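Local coordinates for protein putative Nitroreductase (Anabaena variabilis ATCC 29413, PDB 3EO7) that binds flavin mononucleotide and, as a member of the nitroreductase family, probably works as a flavin-dependent oxidoreductase, at residues L106-T118 / E158-R172. Residues are numbered along the deposited sequence; the frame is centred on the assembly and turned at random.
Sequences LYPAEVYVVSRGT and ESTQLAIIVTAVFYR
Strands 109-115 and 162-169 are antiparallel neighbours in the middle of a seven-stranded antiparallel sheet, from Ala-109 beside Ala-168 to Ser-115 beside Leu-162. Strand 124-129 flanks the first and strand 229-239 the second. Glu-110, Tyr-112 and Val-114 form hydrogen-bonded pairs with Thr-167, Ile-165 and Ala-163. On their face of the sheet, Val-114 CG2 packs on Ile-165 CD1 at 3.7 Å. The Tyr-112 ring turns its edge to Thr-167, and both hydroxyls reach Glu-229. The other face carries Val-111 and Ala-168, which touch helix 181-202.

An arginine closes each end. The side chain of Arg-116 runs extended, CG anti to the backbone N (chi1 -167°), past the strand end to residues 158-160. There NH1 donates to Glu-158 O and Thr-160 O, both at 2.9 Å, and both oxygens lie close to the guanidinium plane. NH2 makes a longer salt bridge to Glu-158 OE2, 3.2 Å. Cutting this side chain back to an alanine is likely to leave the carbonyls of Glu-158 and Thr-160 without their shared donor and the Glu-158 carboxylate without this counter-charge.

At the other end, Tyr-107 touches the bound FMN, and its carbonyl O accepts from Arg-172 NH1 at 2.9 Å. Val-169 CG2 lies over the centre of one guanidinium face of Arg-172. Asn-127 holds Glu-110 OE1, while the carboxylate stands nearly perpendicular to the guanidinium, 84° apart. NH1 and NH2 of Arg-172 both grip Glu-110 OE2 at 2.8 Å, the first on its anti lone pair, the second from above the carboxylate plane.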
ATOM      1  N   LEU A 106      -8.718   7.037  -8.284  1.00 13.63           N
ATOM      2  CA  LEU A 106      -9.994   6.306  -8.203  1.00 16.21           C
ATOM      3  C   LEU A 106     -10.454   5.906  -6.793  1.00 15.18           C
ATOM      4  O   LEU A 106     -11.645   5.678  -6.563  1.00 17.34           O
ATOM      5  CB  LEU A 106      -9.932   5.090  -9.143  1.00 16.91           C
ATOM      6  CG  LEU A 106      -9.755   5.473 -10.624  1.00 17.57           C
ATOM      7  CD1 LEU A 106      -9.522   4.218 -11.480  1.00 19.33           C
ATOM      8  CD2 LEU A 106     -10.895   6.345 -11.139  1.00 20.39           C
ATOM      9  N   TYR A 107      -9.518   5.807  -5.857  1.00 14.89           N
ATOM     10  CA  TYR A 107      -9.812   5.568  -4.441  1.00 14.80           C
ATOM     11  C   TYR A 107     -10.690   4.363  -4.125  1.00 14.77           C
ATOM     12  O   TYR A 107     -11.728   4.496  -3.467  1.00 14.99           O
ATOM     13  CB  TYR A 107     -10.362   6.857  -3.760  1.00 14.93           C
ATOM     14  CG  TYR A 107      -9.439   7.975  -4.076  1.00 14.02           C
ATOM     15  CD1 TYR A 107      -8.164   8.011  -3.525  1.00 15.87           C
ATOM     16  CD2 TYR A 107      -9.779   8.939  -5.021  1.00 18.22           C
ATOM     17  CE1 TYR A 107      -7.253   9.019  -3.872  1.00 17.29           C
ATOM     18  CE2 TYR A 107      -8.877   9.931  -5.369  1.00 18.38           C
ATOM     19  CZ  TYR A 107      -7.614   9.966  -4.802  1.00 17.87           C
ATOM     20  OH  TYR A 107      -6.709  10.933  -5.200  1.00 16.19           O
ATOM     21  N   PRO A 108     -10.238   3.171  -4.536  1.00 13.38           N
ATOM     22  CA  PRO A 108     -10.976   1.941  -4.226  1.00 16.31           C
ATOM     23  C   PRO A 108     -11.085   1.647  -2.719  1.00 17.90           C
ATOM     24  O   PRO A 108     -12.067   1.040  -2.281  1.00 15.83           O
ATOM     25  CB  PRO A 108     -10.153   0.842  -4.944  1.00 17.21           C
ATOM     26  CG  PRO A 108      -8.749   1.414  -4.983  1.00 16.51           C
ATOM     27  CD  PRO A 108      -8.987   2.888  -5.263  1.00 13.33           C
ATOM     28  N   ALA A 109     -10.123   2.101  -1.921  1.00 16.36           N
ATOM     29  CA  ALA A 109     -10.127   1.778  -0.491  1.00 14.53           C
ATOM     30  C   ALA A 109     -11.162   2.549   0.316  1.00 15.48           C
ATOM     31  O   ALA A 109     -11.434   3.729   0.039  1.00 16.51           O
ATOM     32  CB  ALA A 109      -8.710   1.978   0.125  1.00 15.08           C
ATOM     33  N   GLU A 110     -11.768   1.843   1.278  1.00 15.36           N
ATOM     34  CA  GLU A 110     -12.679   2.432   2.252  1.00 15.32           C
ATOM     35  C   GLU A 110     -12.137   2.057   3.622  1.00 16.98           C
ATOM     36  O   GLU A 110     -11.681   0.923   3.828  1.00 16.67           O
ATOM     37  CB  GLU A 110     -14.136   1.894   2.139  1.00 17.48           C
ATOM     38  CG  GLU A 110     -14.923   2.611   1.114  1.00 23.72           C
ATOM     39  CD  GLU A 110     -15.231   4.035   1.505  1.00 16.32           C
ATOM     40  OE1 GLU A 110     -15.665   4.318   2.666  1.00 21.74           O
ATOM     41  OE2 GLU A 110     -15.104   4.892   0.615  1.00 20.08           O
ATOM     42  N   VAL A 111     -12.197   3.025   4.532  1.00 13.60           N
ATOM     43  CA  VAL A 111     -11.725   2.860   5.888  1.00 14.66           C
ATOM     44  C   VAL A 111     -12.891   2.768   6.844  1.00 18.01           C
ATOM     45  O   VAL A 111     -13.753   3.658   6.888  1.00 16.44           O
ATOM     46  CB  VAL A 111     -10.785   4.017   6.287  1.00 14.64           C
ATOM     47  CG1 VAL A 111     -10.438   3.964   7.810  1.00 14.65           C
ATOM     48  CG2 VAL A 111      -9.494   4.001   5.400  1.00 15.48           C
ATOM     49  N   TYR A 112     -12.877   1.699   7.640  1.00 14.36           N
ATOM     50  CA  TYR A 112     -13.841   1.510   8.699  1.00 14.29           C
ATOM     51  C   TYR A 112     -13.134   1.463  10.042  1.00 16.76           C
ATOM     52  O   TYR A 112     -11.993   1.056  10.119  1.00 15.39           O
ATOM     53  CB  TYR A 112     -14.577   0.191   8.519  1.00 17.36           C
ATOM     54  CG  TYR A 112     -15.407   0.146   7.273  1.00 14.87           C
ATOM     55  CD1 TYR A 112     -14.842  -0.201   6.060  1.00 15.35           C
ATOM     56  CD2 TYR A 112     -16.749   0.467   7.316  1.00 16.67           C
ATOM     57  CE1 TYR A 112     -15.591  -0.203   4.887  1.00 17.87           C
ATOM     58  CE2 TYR A 112     -17.524   0.472   6.160  1.00 15.28           C
ATOM     59  CZ  TYR A 112     -16.952   0.115   4.957  1.00 15.34           C
ATOM     60  OH  TYR A 112     -17.733   0.113   3.831  1.00 16.13           O
ATOM     61  N   VAL A 113     -13.842   1.877  11.088  1.00 14.67           N
ATOM     62  CA  VAL A 113     -13.365   1.696  12.448  1.00 14.66           C
ATOM     63  C   VAL A 113     -14.369   0.796  13.162  1.00 16.86           C
ATOM     64  O   VAL A 113     -15.604   1.028  13.112  1.00 17.17           O
ATOM     65  CB  VAL A 113     -13.226   3.020  13.224  1.00 16.31           C
ATOM     66  CG1 VAL A 113     -12.895   2.763  14.691  1.00 16.12           C
ATOM     67  CG2 VAL A 113     -12.155   3.932  12.593  1.00 15.60           C
ATOM     68  N   VAL A 114     -13.839  -0.217  13.825  1.00 15.24           N
ATOM     69  CA  VAL A 114     -14.640  -1.162  14.627  1.00 14.68           C
ATOM     70  C   VAL A 114     -14.321  -0.888  16.086  1.00 15.15           C
ATOM     71  O   VAL A 114     -13.157  -0.858  16.464  1.00 17.19           O
ATOM     72  CB  VAL A 114     -14.378  -2.624  14.268  1.00 17.47           C
ATOM     73  CG1 VAL A 114     -15.213  -3.563  15.169  1.00 17.97           C
ATOM     74  CG2 VAL A 114     -14.699  -2.871  12.811  1.00 17.96           C
ATOM     75  N   SER A 115     -15.356  -0.654  16.890  1.00 15.28           N
ATOM     76  CA  SER A 115     -15.159  -0.388  18.314  1.00 16.16           C
ATOM     77  C   SER A 115     -15.605  -1.545  19.190  1.00 16.69           C
ATOM     78  O   SER A 115     -16.725  -2.049  19.071  1.00 18.04           O
ATOM     79  CB  SER A 115     -15.911   0.859  18.729  1.00 15.85           C
ATOM     80  OG  SER A 115     -15.802   1.069  20.152  1.00 15.64           O
ATOM     81  N   ARG A 116     -14.750  -1.911  20.118  1.00 16.66           N
ATOM     82  CA  ARG A 116     -15.079  -2.896  21.126  1.00 17.08           C
ATOM     83  C   ARG A 116     -16.092  -2.334  22.132  1.00 18.66           C
ATOM     84  O   ARG A 116     -16.756  -3.102  22.842  1.00 20.49           O
ATOM     85  CB  ARG A 116     -13.815  -3.297  21.867  1.00 16.73           C
ATOM     86  CG  ARG A 116     -13.976  -4.554  22.730  1.00 17.25           C
ATOM     87  CD  ARG A 116     -12.594  -5.025  23.122  1.00 19.66           C
ATOM     88  NE  ARG A 116     -12.656  -6.349  23.741  1.00 20.37           N
ATOM     89  CZ  ARG A 116     -11.589  -7.085  24.033  1.00 23.02           C
ATOM     90  NH1 ARG A 116     -10.386  -6.636  23.769  1.00 17.88           N
ATOM     91  NH2 ARG A 116     -11.731  -8.288  24.567  1.00 24.82           N
ATOM     92  N   GLY A 117     -16.139  -1.003  22.261  1.00 19.60           N
ATOM     93  CA  GLY A 117     -17.027  -0.333  23.201  1.00 22.99           C
ATOM     94  C   GLY A 117     -16.195   0.172  24.356  1.00 23.90           C
ATOM     95  O   GLY A 117     -15.725  -0.611  25.175  1.00 23.05           O
ATOM     96  N   THR A 118     -15.958   1.473  24.377  1.00 25.10           N
ATOM     97  CA  THR A 118     -15.164   2.103  25.423  1.00 28.49           C
ATOM     98  C   THR A 118     -15.985   3.241  25.988  1.00 26.44           C
ATOM     99  O   THR A 118     -17.010   3.598  25.414  1.00 23.24           O
ATOM    100  CB  THR A 118     -13.839   2.665  24.841  1.00 28.65           C
ATOM    101  OG1 THR A 118     -14.076   3.870  24.094  1.00 30.15           O
ATOM    102  CG2 THR A 118     -13.152   1.635  23.953  1.00 36.38           C
ATOM    103  N   GLU A 158      -7.313  -9.287  21.331  1.00 21.64           N
ATOM    104  CA  GLU A 158      -7.639  -9.474  22.723  1.00 23.37           C
ATOM    105  C   GLU A 158      -7.231  -8.254  23.595  1.00 21.40           C
ATOM    106  O   GLU A 158      -7.926  -7.926  24.537  1.00 21.05           O
ATOM    107  CB  GLU A 158      -7.034 -10.789  23.208  1.00 26.70           C
ATOM    108  CG  GLU A 158      -7.757 -11.332  24.486  1.00 31.49           C
ATOM    109  CD  GLU A 158      -9.227 -11.761  24.220  1.00 36.90           C
ATOM    110  OE1 GLU A 158      -9.445 -12.838  23.618  1.00 55.48           O
ATOM    111  OE2 GLU A 158     -10.159 -11.039  24.640  1.00 34.17           O
ATOM    112  N   SER A 159      -6.142  -7.580  23.225  1.00 25.04           N
ATOM    113  CA  SER A 159      -5.563  -6.461  23.967  1.00 28.64           C
ATOM    114  C   SER A 159      -6.126  -5.076  23.606  1.00 25.78           C
ATOM    115  O   SER A 159      -6.091  -4.128  24.399  1.00 29.26           O
ATOM    116  CB  SER A 159      -4.039  -6.393  23.636  1.00 32.00           C
ATOM    117  OG  SER A 159      -3.546  -7.631  23.116  1.00 39.71           O
ATOM    118  N   THR A 160      -6.699  -4.997  22.430  1.00 20.98           N
ATOM    119  CA  THR A 160      -7.120  -3.731  21.856  1.00 17.41           C
ATOM    120  C   THR A 160      -8.617  -3.459  21.968  1.00 18.21           C
ATOM    121  O   THR A 160      -9.407  -4.358  22.275  1.00 18.67           O
ATOM    122  CB  THR A 160      -6.654  -3.676  20.385  1.00 16.93           C
ATOM    123  OG1 THR A 160      -7.178  -4.809  19.677  1.00 18.83           O
ATOM    124  CG2 THR A 160      -5.112  -3.660  20.326  1.00 16.14           C
ATOM    125  N   GLN A 161      -8.967  -2.197  21.721  1.00 15.40           N
ATOM    126  CA  GLN A 161     -10.319  -1.685  21.865  1.00 18.20           C
ATOM    127  C   GLN A 161     -10.942  -1.140  20.577  1.00 15.23           C
ATOM    128  O   GLN A 161     -12.138  -0.808  20.551  1.00 17.18           O
ATOM    129  CB  GLN A 161     -10.279  -0.552  22.909  1.00 20.16           C
ATOM    130  CG  GLN A 161      -9.668  -0.995  24.218  1.00 26.08           C
ATOM    131  CD  GLN A 161     -10.569  -1.949  24.945  1.00 37.72           C
ATOM    132  OE1 GLN A 161     -11.789  -1.756  24.969  1.00 51.05           O
ATOM    133  NE2 GLN A 161      -9.980  -2.994  25.561  1.00 46.97           N
ATOM    134  N   LEU A 162     -10.119  -0.977  19.549  1.00 15.62           N
ATOM    135  CA  LEU A 162     -10.612  -0.571  18.254  1.00 18.82           C
ATOM    136  C   LEU A 162      -9.700  -1.116  17.158  1.00 17.06           C
ATOM    137  O   LEU A 162      -8.562  -1.449  17.393  1.00 16.06           O
ATOM    138  CB  LEU A 162     -10.774   0.944  18.128  1.00 20.17           C
ATOM    139  CG  LEU A 162      -9.566   1.861  17.979  1.00 22.37           C
ATOM    140  CD1 LEU A 162     -10.091   3.264  17.667  1.00 22.63           C
ATOM    141  CD2 LEU A 162      -8.719   1.844  19.227  1.00 19.91           C
ATOM    142  N   ALA A 163     -10.252  -1.193  15.968  1.00 16.16           N
ATOM    143  CA  ALA A 163      -9.559  -1.691  14.799  1.00 15.81           C
ATOM    144  C   ALA A 163     -10.014  -0.922  13.584  1.00 16.26           C
ATOM    145  O   ALA A 163     -11.172  -0.484  13.484  1.00 17.99           O
ATOM    146  CB  ALA A 163      -9.859  -3.199  14.573  1.00 15.41           C
ATOM    147  N   ILE A 164      -9.088  -0.758  12.664  1.00 14.73           N
ATOM    148  CA  ILE A 164      -9.441  -0.280  11.344  1.00 13.88           C
ATOM    149  C   ILE A 164      -9.626  -1.528  10.482  1.00 16.20           C
ATOM    150  O   ILE A 164      -8.899  -2.507  10.621  1.00 16.04           O
ATOM    151  CB  ILE A 164      -8.308   0.606  10.744  1.00 16.03           C
ATOM    152  CG1 ILE A 164      -8.424   2.013  11.331  1.00 17.45           C
ATOM    153  CG2 ILE A 164      -8.431   0.721   9.206  1.00 15.62           C
ATOM    154  CD1 ILE A 164      -7.224   2.979  10.962  1.00 17.28           C
ATOM    155  N   ILE A 165     -10.595  -1.486   9.580  1.00 13.62           N
ATOM    156  CA  ILE A 165     -10.687  -2.491   8.542  1.00 14.68           C
ATOM    157  C   ILE A 165     -10.670  -1.705   7.243  1.00 14.96           C
ATOM    158  O   ILE A 165     -11.415  -0.714   7.092  1.00 15.20           O
ATOM    159  CB  ILE A 165     -11.927  -3.401   8.644  1.00 16.32           C
ATOM    160  CG1 ILE A 165     -11.941  -4.118  10.014  1.00 14.45           C
ATOM    161  CG2 ILE A 165     -11.941  -4.376   7.442  1.00 16.03           C
ATOM    162  CD1 ILE A 165     -13.178  -5.038  10.219  1.00 17.34           C
ATOM    163  N   VAL A 166      -9.833  -2.150   6.307  1.00 13.95           N
ATOM    164  CA  VAL A 166      -9.743  -1.527   4.990  1.00 14.38           C
ATOM    165  C   VAL A 166     -10.368  -2.479   4.002  1.00 15.66           C
ATOM    166  O   VAL A 166      -9.981  -3.656   3.920  1.00 16.28           O
ATOM    167  CB  VAL A 166      -8.317  -1.209   4.528  1.00 15.42           C
ATOM    168  CG1 VAL A 166      -8.343  -0.477   3.150  1.00 15.98           C
ATOM    169  CG2 VAL A 166      -7.622  -0.345   5.547  1.00 15.34           C
ATOM    170  N   THR A 167     -11.355  -1.969   3.274  1.00 15.16           N
ATOM    171  CA  THR A 167     -11.978  -2.730   2.220  1.00 15.40           C
ATOM    172  C   THR A 167     -11.675  -2.062   0.874  1.00 16.10           C
ATOM    173  O   THR A 167     -11.156  -0.920   0.827  1.00 15.98           O
ATOM    174  CB  THR A 167     -13.503  -2.722   2.357  1.00 13.80           C
ATOM    175  OG1 THR A 167     -14.001  -1.396   2.112  1.00 16.28           O
ATOM    176  CG2 THR A 167     -13.977  -3.267   3.713  1.00 14.46           C
ATOM    177  N   ALA A 168     -12.023  -2.777  -0.199  1.00 14.60           N
ATOM    178  CA  ALA A 168     -11.909  -2.282  -1.582  1.00 15.49           C
ATOM    179  C   ALA A 168     -13.301  -2.323  -2.213  1.00 14.53           C
ATOM    180  O   ALA A 168     -13.980  -3.369  -2.138  1.00 16.60           O
ATOM    181  CB  ALA A 168     -10.907  -3.147  -2.440  1.00 17.09           C
ATOM    182  N   VAL A 169     -13.721  -1.199  -2.807  1.00 15.36           N
ATOM    183  CA  VAL A 169     -14.975  -1.094  -3.580  1.00 16.40           C
ATOM    184  C   VAL A 169     -14.479  -1.290  -5.021  1.00 16.55           C
ATOM    185  O   VAL A 169     -13.884  -0.390  -5.659  1.00 16.65           O
ATOM    186  CB  VAL A 169     -15.699   0.250  -3.380  1.00 16.25           C
ATOM    187  CG1 VAL A 169     -16.937   0.289  -4.233  1.00 16.14           C
ATOM    188  CG2 VAL A 169     -16.048   0.466  -1.885  1.00 16.74           C
ATOM    189  N   PHE A 170     -14.666  -2.505  -5.516  1.00 15.35           N
ATOM    190  CA  PHE A 170     -14.006  -2.935  -6.746  1.00 17.02           C
ATOM    191  C   PHE A 170     -14.226  -2.048  -7.953  1.00 15.36           C
ATOM    192  O   PHE A 170     -13.266  -1.712  -8.658  1.00 16.53           O
ATOM    193  CB  PHE A 170     -14.423  -4.357  -7.099  1.00 17.92           C
ATOM    194  CG  PHE A 170     -14.282  -5.331  -5.953  1.00 17.12           C
ATOM    195  CD1 PHE A 170     -13.038  -5.555  -5.329  1.00 14.40           C
ATOM    196  CD2 PHE A 170     -15.378  -6.022  -5.505  1.00 18.64           C
ATOM    197  CE1 PHE A 170     -12.937  -6.449  -4.280  1.00 18.55           C
ATOM    198  CE2 PHE A 170     -15.264  -6.908  -4.445  1.00 17.20           C
ATOM    199  CZ  PHE A 170     -14.045  -7.104  -3.844  1.00 16.96           C
ATOM    200  N   TYR A 171     -15.480  -1.680  -8.177  1.00 15.95           N
ATOM    201  CA  TYR A 171     -15.809  -0.920  -9.372  1.00 16.17           C
ATOM    202  C   TYR A 171     -15.131   0.434  -9.439  1.00 15.55           C
ATOM    203  O   TYR A 171     -14.962   0.979 -10.531  1.00 15.81           O
ATOM    204  CB  TYR A 171     -17.306  -0.786  -9.531  1.00 15.73           C
ATOM    205  CG  TYR A 171     -17.710  -0.229 -10.881  1.00 15.90           C
ATOM    206  CD1 TYR A 171     -17.495  -0.983 -12.040  1.00 19.69           C
ATOM    207  CD2 TYR A 171     -18.301   1.008 -11.000  1.00 21.79           C
ATOM    208  CE1 TYR A 171     -17.853  -0.506 -13.271  1.00 23.07           C
ATOM    209  CE2 TYR A 171     -18.670   1.487 -12.246  1.00 21.71           C
ATOM    210  CZ  TYR A 171     -18.457   0.713 -13.363  1.00 20.67           C
ATOM    211  OH  TYR A 171     -18.794   1.168 -14.621  1.00 22.83           O
ATOM    212  N   ARG A 172     -14.790   1.014  -8.284  1.00 14.89           N
ATOM    213  CA  ARG A 172     -14.127   2.309  -8.292  1.00 15.70           C
ATOM    214  C   ARG A 172     -12.874   2.285  -9.201  1.00 15.71           C
ATOM    215  O   ARG A 172     -12.612   3.260  -9.925  1.00 16.19           O
ATOM    216  CB  ARG A 172     -13.771   2.743  -6.874  1.00 16.49           C
ATOM    217  CG  ARG A 172     -14.977   3.127  -6.035  1.00 17.66           C
ATOM    218  CD  ARG A 172     -14.462   3.642  -4.706  1.00 19.60           C
ATOM    219  NE  ARG A 172     -15.566   3.905  -3.816  1.00 18.20           N
ATOM    220  CZ  ARG A 172     -15.440   4.169  -2.521  1.00 17.52           C
ATOM    221  NH1 ARG A 172     -14.232   4.240  -1.984  1.00 18.76           N
ATOM    222  NH2 ARG A 172     -16.541   4.337  -1.771  1.00 18.60           N
TER
HETATM  223  O   HOH W   1     -13.478   5.653  -8.602  1.00 14.57           O
HETATM  224  O   HOH W   2     -13.960  -2.697  25.566  1.00 45.31           O